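Local coordinates for protein unsaturated glucuronyl hydrolase (Streptococcus agalactiae, PDB 2ZZR) that hydrolyses unsaturated chondroitin, hyaluronan and heparin disaccharides, releasing the 4,5-unsaturated uronic acid from its neighbouring sugar, at residues R246-A249 with W250-G254; G273-N276 with Y277-R281; G313-E316 with M317-L321. All coordinates share one frame; numbering follows the deposited sequence. Where two conformers were deposited one is given.

Contact 1: R246-A249 with W250-G254; sequences RGQA and WGIYG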
loop_
_atom_site.group_PDB
_atom_site.type_symbol
_atom_site.label_atom_id
_atom_site.label_comp_id
_atom_site.label_asym_id
_atom_site.label_seq_id
_atom_site.Cartn_x
_atom_site.Cartn_y
_atom_site.Cartn_z
ATOM N N ARG A 246 2.256 9.737 1.175
ATOM C CA ARG A 246 1.719 8.377 1.145
ATOM C C ARG A 246 0.316 8.288 0.535
ATOM O O ARG A 246 -0.008 7.308 -0.140
ATOM C CB ARG A 246 1.790 7.699 2.517
ATOM C CG ARG A 246 1.456 6.206 2.434
ATOM C CD ARG A 246 1.938 5.432 3.645
ATOM N NE ARG A 246 1.277 5.864 4.883
ATOM C CZ ARG A 246 1.861 6.577 5.844
ATOM N NH1 ARG A 246 3.125 6.957 5.723
ATOM N NH2 ARG A 246 1.179 6.905 6.937
ATOM N N GLY A 247 -0.502 9.319 0.739
ATOM C CA GLY A 247 -1.825 9.373 0.121
ATOM C C GLY A 247 -1.737 9.306 -1.392
ATOM O O GLY A 247 -2.507 8.590 -2.034
ATOM N N GLN A 248 -0.786 10.052 -1.949
ATOM C CA GLN A 248 -0.498 10.023 -3.381
ATOM C C GLN A 248 -0.119 8.601 -3.809
ATOM O O GLN A 248 -0.614 8.097 -4.818
ATOM C CB GLN A 248 0.618 11.018 -3.721
ATOM C CG GLN A 248 0.738 11.379 -5.204
ATOM C CD GLN A 248 -0.473 12.147 -5.756
ATOM O OE1 GLN A 248 -0.711 12.155 -6.967
ATOM N NE2 GLN A 248 -1.222 12.804 -4.880
ATOM N N ALA A 249 0.744 7.961 -3.021
ATOM C CA ALA A 249 1.189 6.592 -3.300
ATOM C C ALA A 249 0.072 5.551 -3.222
ATOM O O ALA A 249 0.067 4.602 -4.003
ATOM C CB ALA A 249 2.346 6.205 -2.390
ATOM N N TRP A 250 -0.873 5.719 -2.296
ATOM C CA TRP A 250 -2.020 4.809 -2.240
ATOM C C TRP A 250 -2.795 4.845 -3.558
ATOM O O TRP A 250 -3.289 3.821 -4.012
ATOM C CB TRP A 250 -2.974 5.156 -1.095
ATOM C CG TRP A 250 -2.467 4.913 0.313
ATOM C CD1 TRP A 250 -2.626 5.751 1.382
ATOM C CD2 TRP A 250 -1.753 3.760 0.811
ATOM N NE1 TRP A 250 -2.056 5.205 2.507
ATOM C CE2 TRP A 250 -1.513 3.985 2.188
ATOM C CE3 TRP A 250 -1.284 2.572 0.228
ATOM C CZ2 TRP A 250 -0.826 3.061 2.999
ATOM C CZ3 TRP A 250 -0.602 1.646 1.038
ATOM C CH2 TRP A 250 -0.378 1.903 2.409
ATOM N N GLY A 251 -2.899 6.030 -4.161
ATOM C CA GLY A 251 -3.516 6.170 -5.477
ATOM C C GLY A 251 -2.690 5.481 -6.554
ATOM O O GLY A 251 -3.226 4.711 -7.361
ATOM N N ILE A 252 -1.382 5.735 -6.542
ATOM C CA ILE A 252 -0.457 5.173 -7.537
ATOM C C ILE A 252 -0.491 3.649 -7.573
ATOM O O ILE A 252 -0.395 3.062 -8.649
ATOM C CB ILE A 252 0.990 5.702 -7.346
ATOM C CG1 ILE A 252 1.027 7.204 -7.644
ATOM C CG2 ILE A 252 1.987 4.971 -8.260
ATOM C CD1 ILE A 252 2.257 7.908 -7.090
ATOM N N TYR A 253 -0.658 3.015 -6.411
ATOM C CA TYR A 253 -0.737 1.551 -6.371
ATOM C C TYR A 253 -2.181 1.056 -6.439
ATOM O O TYR A 253 -2.478 0.094 -7.141
ATOM C CB TYR A 253 -0.005 1.013 -5.137
ATOM C CG TYR A 253 0.328 -0.478 -5.153
ATOM C CD1 TYR A 253 0.753 -1.115 -3.986
ATOM C CD2 TYR A 253 0.217 -1.247 -6.319
ATOM C CE1 TYR A 253 1.074 -2.481 -3.975
ATOM C CE2 TYR A 253 0.526 -2.624 -6.319
ATOM C CZ TYR A 253 0.954 -3.225 -5.142
ATOM O OH TYR A 253 1.264 -4.571 -5.121
ATOM N N GLY A 254 -3.091 1.723 -5.733
ATOM C CA GLY A 254 -4.490 1.295 -5.726
ATOM C C GLY A 254 -5.145 1.299 -7.101
ATOM O O GLY A 254 -5.983 0.443 -7.395
#

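Contact 2: G273-N276 with Y277-R281; sequences GMTN and YFLNR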
loop_
_atom_site.group_PDB
_atom_site.type_symbol
_atom_site.label_atom_id
_atom_site.label_comp_id
_atom_site.label_asym_id
_atom_site.label_seq_id
_atom_site.Cartn_x
_atom_site.Cartn_y
_atom_site.Cartn_z
ATOM N N GLY A 273 -1.779 10.618 -14.361
ATOM C CA GLY A 273 -1.917 11.893 -13.648
ATOM C C GLY A 273 -1.275 11.856 -12.271
ATOM O O GLY A 273 -0.418 12.692 -11.949
ATOM N N MET A 274 -1.673 10.875 -11.462
ATOM C CA MET A 274 -1.187 10.779 -10.078
ATOM C C MET A 274 0.301 10.468 -9.998
ATOM O O MET A 274 1.009 10.997 -9.138
ATOM C CB MET A 274 -1.986 9.744 -9.278
ATOM C CG MET A 274 -3.476 10.052 -9.156
ATOM S SD MET A 274 -4.272 9.190 -7.792
ATOM C CE MET A 274 -3.627 10.084 -6.372
ATOM N N THR A 275 0.785 9.619 -10.904
ATOM C CA THR A 275 2.185 9.213 -10.890
ATOM C C THR A 275 3.091 10.353 -11.347
ATOM O O THR A 275 4.141 10.592 -10.741
ATOM C CB THR A 275 2.397 7.935 -11.733
ATOM O OG1 THR A 275 1.518 6.917 -11.238
ATOM C CG2 THR A 275 3.829 7.442 -11.639
ATOM N N ASN A 276 2.678 11.073 -12.386
ATOM C CA ASN A 276 3.490 12.187 -12.880
ATOM C C ASN A 276 3.577 13.279 -11.823
ATOM O O ASN A 276 4.625 13.877 -11.639
ATOM C CB ASN A 276 2.947 12.742 -14.194
ATOM C CG ASN A 276 3.051 11.742 -15.336
ATOM O OD1 ASN A 276 3.494 10.607 -15.137
ATOM N ND2 ASN A 276 2.642 12.156 -16.536
ATOM N N TYR A 277 2.472 13.501 -11.121
ATOM C CA TYR A 277 2.423 14.460 -10.015
ATOM C C TYR A 277 3.463 14.096 -8.951
ATOM O O TYR A 277 4.224 14.950 -8.486
ATOM C CB TYR A 277 1.018 14.473 -9.426
ATOM C CG TYR A 277 0.816 15.461 -8.305
ATOM C CD1 TYR A 277 0.281 16.727 -8.557
ATOM C CD2 TYR A 277 1.140 15.125 -6.990
ATOM C CE1 TYR A 277 0.086 17.642 -7.516
ATOM C CE2 TYR A 277 0.948 16.030 -5.946
ATOM C CZ TYR A 277 0.428 17.283 -6.219
ATOM O OH TYR A 277 0.238 18.178 -5.186
ATOM N N PHE A 278 3.493 12.813 -8.592
ATOM C CA PHE A 278 4.410 12.281 -7.593
ATOM C C PHE A 278 5.848 12.424 -8.082
ATOM O O PHE A 278 6.688 12.993 -7.383
ATOM C CB PHE A 278 4.044 10.814 -7.313
ATOM C CG PHE A 278 4.753 10.196 -6.131
ATOM C CD1 PHE A 278 4.227 10.308 -4.845
ATOM C CD2 PHE A 278 5.911 9.445 -6.317
ATOM C CE1 PHE A 278 4.868 9.712 -3.748
ATOM C CE2 PHE A 278 6.559 8.843 -5.225
ATOM C CZ PHE A 278 6.031 8.977 -3.942
ATOM N N LEU A 279 6.118 11.948 -9.301
ATOM C CA LEU A 279 7.469 11.983 -9.855
ATOM C C LEU A 279 8.027 13.402 -9.888
ATOM O O LEU A 279 9.191 13.614 -9.554
ATOM C CB LEU A 279 7.507 11.372 -11.258
ATOM C CG LEU A 279 7.196 9.872 -11.356
ATOM C CD1 LEU A 279 7.207 9.438 -12.824
ATOM C CD2 LEU A 279 8.160 9.027 -10.518
ATOM N N ASN A 280 7.181 14.359 -10.273
ATOM C CA ASN A 280 7.592 15.762 -10.408
ATOM C C ASN A 280 7.948 16.426 -9.082
ATOM O O ASN A 280 8.614 17.470 -9.058
ATOM C CB ASN A 280 6.511 16.567 -11.129
ATOM C CG ASN A 280 6.483 16.294 -12.620
ATOM O OD1 ASN A 280 7.436 15.757 -13.177
ATOM N ND2 ASN A 280 5.395 16.672 -13.272
ATOM N N ARG A 281 7.512 15.812 -7.986
ATOM C CA ARG A 281 7.750 16.367 -6.658
ATOM C C ARG A 281 8.758 15.572 -5.827
ATOM O O ARG A 281 8.943 15.835 -4.637
ATOM C CB ARG A 281 6.423 16.572 -5.932
ATOM C CG ARG A 281 5.629 17.729 -6.521
ATOM C CD ARG A 281 4.144 17.645 -6.231
ATOM N NE ARG A 281 3.411 18.719 -6.913
ATOM C CZ ARG A 281 3.107 18.731 -8.213
ATOM N NH1 ARG A 281 3.460 17.721 -9.005
ATOM N NH2 ARG A 281 2.433 19.757 -8.725
#

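Contact 3: G313-E316 with M317-L321; sequences GIHE and MLKYL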
loop_
_atom_site.group_PDB
_atom_site.type_symbol
_atom_site.label_atom_id
_atom_site.label_comp_id
_atom_site.label_asym_id
_atom_site.label_seq_id
_atom_site.Cartn_x
_atom_site.Cartn_y
_atom_site.Cartn_z
ATOM N N GLY A 313 3.361 0.203 -7.337
ATOM C CA GLY A 313 2.296 0.688 -8.224
ATOM C C GLY A 313 2.756 0.869 -9.660
ATOM O O GLY A 313 2.061 0.476 -10.600
ATOM N N ILE A 314 3.924 1.472 -9.832
ATOM C CA ILE A 314 4.484 1.686 -11.165
ATOM C C ILE A 314 4.794 0.324 -11.808
ATOM O O ILE A 314 4.451 0.079 -12.971
ATOM C CB ILE A 314 5.746 2.591 -11.115
ATOM C CG1 ILE A 314 5.370 4.011 -10.658
ATOM C CG2 ILE A 314 6.435 2.645 -12.488
ATOM C CD1 ILE A 314 6.573 4.877 -10.308
ATOM N N HIS A 315 5.418 -0.567 -11.036
ATOM C CA HIS A 315 5.733 -1.910 -11.524
ATOM C C HIS A 315 4.473 -2.624 -12.017
ATOM O O HIS A 315 4.461 -3.213 -13.109
ATOM C CB HIS A 315 6.425 -2.732 -10.428
ATOM C CG HIS A 315 6.813 -4.109 -10.874
ATOM N ND1 HIS A 315 8.052 -4.404 -11.401
ATOM C CD2 HIS A 315 6.115 -5.266 -10.882
ATOM C CE1 HIS A 315 8.099 -5.688 -11.714
ATOM N NE2 HIS A 315 6.934 -6.233 -11.410
ATOM N N GLU A 316 3.415 -2.556 -11.215
ATOM C CA GLU A 316 2.133 -3.160 -11.577
ATOM C C GLU A 316 1.528 -2.584 -12.863
ATOM O O GLU A 316 1.160 -3.337 -13.768
ATOM C CB GLU A 316 1.139 -3.051 -10.413
ATOM C CG GLU A 316 -0.185 -3.786 -10.645
ATOM C CD GLU A 316 -0.003 -5.290 -10.869
ATOM O OE1 GLU A 316 -0.890 -5.889 -11.515
ATOM O OE2 GLU A 316 1.014 -5.869 -10.401
ATOM N N MET A 317 1.427 -1.258 -12.942
ATOM C CA MET A 317 0.815 -0.613 -14.111
ATOM C C MET A 317 1.559 -0.924 -15.412
ATOM O O MET A 317 0.940 -1.054 -16.470
ATOM C CB MET A 317 0.744 0.900 -13.922
ATOM C CG MET A 317 -0.087 1.623 -14.996
ATOM S SD MET A 317 -1.865 1.628 -14.661
ATOM C CE MET A 317 -2.369 0.068 -15.372
ATOM N N LEU A 318 2.883 -1.038 -15.313
ATOM C CA LEU A 318 3.746 -1.294 -16.468
ATOM C C LEU A 318 3.472 -2.640 -17.127
ATOM O O LEU A 318 3.835 -2.860 -18.288
ATOM C CB LEU A 318 5.223 -1.190 -16.067
ATOM C CG LEU A 318 6.010 0.064 -16.478
ATOM C CD1 LEU A 318 5.136 1.298 -16.732
ATOM C CD2 LEU A 318 7.108 0.355 -15.466
ATOM N N LYS A 319 2.827 -3.541 -16.390
ATOM C CA LYS A 319 2.407 -4.827 -16.965
ATOM C C LYS A 319 1.371 -4.623 -18.072
ATOM O O LYS A 319 1.258 -5.450 -18.982
ATOM C CB LYS A 319 1.810 -5.747 -15.896
ATOM C CG LYS A 319 2.782 -6.167 -14.825
ATOM C CD LYS A 319 2.074 -6.922 -13.727
ATOM C CE LYS A 319 3.042 -7.315 -12.617
ATOM N NZ LYS A 319 2.310 -8.033 -11.527
ATOM N N TYR A 320 0.641 -3.509 -18.002
ATOM C CA TYR A 320 -0.520 -3.264 -18.857
ATOM C C TYR A 320 -0.358 -2.082 -19.798
ATOM O O TYR A 320 -0.987 -2.040 -20.860
ATOM C CB TYR A 320 -1.771 -3.050 -17.997
ATOM C CG TYR A 320 -2.011 -4.187 -17.044
ATOM C CD1 TYR A 320 -1.665 -4.078 -15.694
ATOM C CD2 TYR A 320 -2.551 -5.390 -17.498
ATOM C CE1 TYR A 320 -1.866 -5.139 -14.818
ATOM C CE2 TYR A 320 -2.752 -6.453 -16.628
ATOM C CZ TYR A 320 -2.411 -6.318 -15.296
ATOM O OH TYR A 320 -2.615 -7.385 -14.451
ATOM N N LEU A 321 0.459 -1.113 -19.395
ATOM C CA LEU A 321 0.596 0.134 -20.156
ATOM C C LEU A 321 1.056 -0.164 -21.583
ATOM O O LEU A 321 2.025 -0.910 -21.775
ATOM C CB LEU A 321 1.594 1.066 -19.466
ATOM C CG LEU A 321 1.556 2.543 -19.863
ATOM C CD1 LEU A 321 0.275 3.211 -19.380
ATOM C CD2 LEU A 321 2.764 3.244 -19.274
HETATM O O HOH W 1 -1.155 -8.373 -12.211
#

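Contact 1: R246-A249 with W250-G254
Arg246 and Trp250, one turn apart near the start of helix 245-262, line what is probably the substrate-binding site of this hydrolase, and the aliphatic part of the arginine lies against the indole. Arg246 CG approaches one face of the ring in a CH-pi contact, 4.0 Å from the centroid of the five-membered ring of Trp250. The next carbon continues along the same side, Arg246 CD coming 3.7 Å from Trp250 CZ2. With its CG anti to the backbone N (chi1 -170°), Arg246 runs beside the indole; a bend at chi3 leads the guanidinium off, and its plane stands 77° from that of the indole. The polar end then leaves the helix: Asp303 forms a salt bridge with NH1, which also bonds to Val362 O, while NH2 reaches Tyr363 O. The indole in turn meets Phe117 and touches Asp174, the likely proton donor, which places the pair at the working end of an (alpha/alpha)6 barrel, the fold of family 88. Below the side chains the alpha-helical ladder is regular, with Trp250 N 2.8 Å from Arg246 O and Tyr253 N 3.0 Å from Ala249 O, but the bond from Gly251 N to Gly247 O, at 3.4 Å, is weak. Farther along, Ile252 packs back on the previous turn, its CG1 lying 3.4 Å from Gln248 O.

Contact 2: G273-N276 with Y277-R281
In the last full turn of helix 265-280, Asn280 N donates to Asn276 O at 2.9 Å. The amide of Asn276 looks outward: OD1 receives the hydroxyl of Tyr331 and ND2 bonds to Glu9 O, while ND2 of Asn280 reaches Glu9 OE1, so the N-terminal segment of the chain is bound to this side of the helix. Tyr277 N donates to Gly273 O at 3.1 Å, and a chi1 of -178° swings the tyrosine ring off the preceding turn. Arg281 folds over one face of that ring, its CZ 3.3 Å above the plane and nearer the rim than the centre. The same guanidinium returns to the backbone, for Arg281 NH1 is 2.9 Å from Tyr277 O and meets it on a lone pair. NH1 also forms a salt bridge with Glu9, so ring, carbonyl and carboxylate together restrict the group. On another side of the helix, Thr275 and Leu279 point the same way, with Thr275 CG2 4.1 Å from Leu279 CD1. Their shared bond is short and straight: Leu279 N stands 2.8 Å from Thr275 O, the N-H...O angle 171°. Bonding from i to i+4 that weakens at Arg281, whose N bonds to Phe278 O at 3.0 Å and only weakly to Tyr277 O, is the pattern of an alpha-helix C-terminus, here in a helix of the (alpha/alpha)6 barrel.

Contact 3: G313-E316 with M317-L321
Glu316 and Lys319 form a salt bridge across the closing turn of helix 304-318 of the alpha barrel. The packed side is apolar: Met317 turns inward against Pro256, Tyr259, Ile268 and Phe271 of helices 245-262 and 265-280, and Ile314 meets Thr275 and, on helix 328-346, Met335. Ile314 CG2 also touches Leu318 CD2, less certainly because Leu318 has two conformers. After Leu318, whose N still bonds to Ile314 O, the pattern changes: Lys319 N takes Glu316 O, an i+3 partner 3.1 Å away, from well above the carbonyl plane, and Met317 O accepts from Tyr320 N (i+3) and Leu321 N (i+4). From the solvent side the exposed Lys319, extended beyond CG, runs past the Glu316 backbone to set NZ 2.8 Å from OE2 of the buried Glu316, on the syn side. Arg388 also bridges to that oxygen, so two cations share it and would probably hold the glutamate ionised. A bend at chi2 (60°) brings the carboxylate back, and OE1 lies in plane at the Tyr320 ring edge. One water joins the two residues, 2.6 Å from Glu316 OE1 and 2.9 Å from Tyr320 OH.

Overall arrangement
Each contact is a local run of about two turns on its own helix of the barrel; contacts 2 and 3 take in the C-terminal end. Contact 1 is the most central and wholly buried, its centre about 7 Å from the chain centre; the centre of contact 2 is about 17 Å out yet still largely buried, that of contact 3 about 15 Å out with an exposed lysine. Ile252 of contact 1 touches Thr275 and Phe278 of contact 2 and approaches Ile314 of contact 3, while Tyr253 packs on Gly313. The chemistry follows position: a CH-pi pair at the probable substrate site, amides joined to the N-terminal segment, and a salt bridge with water toward solvent.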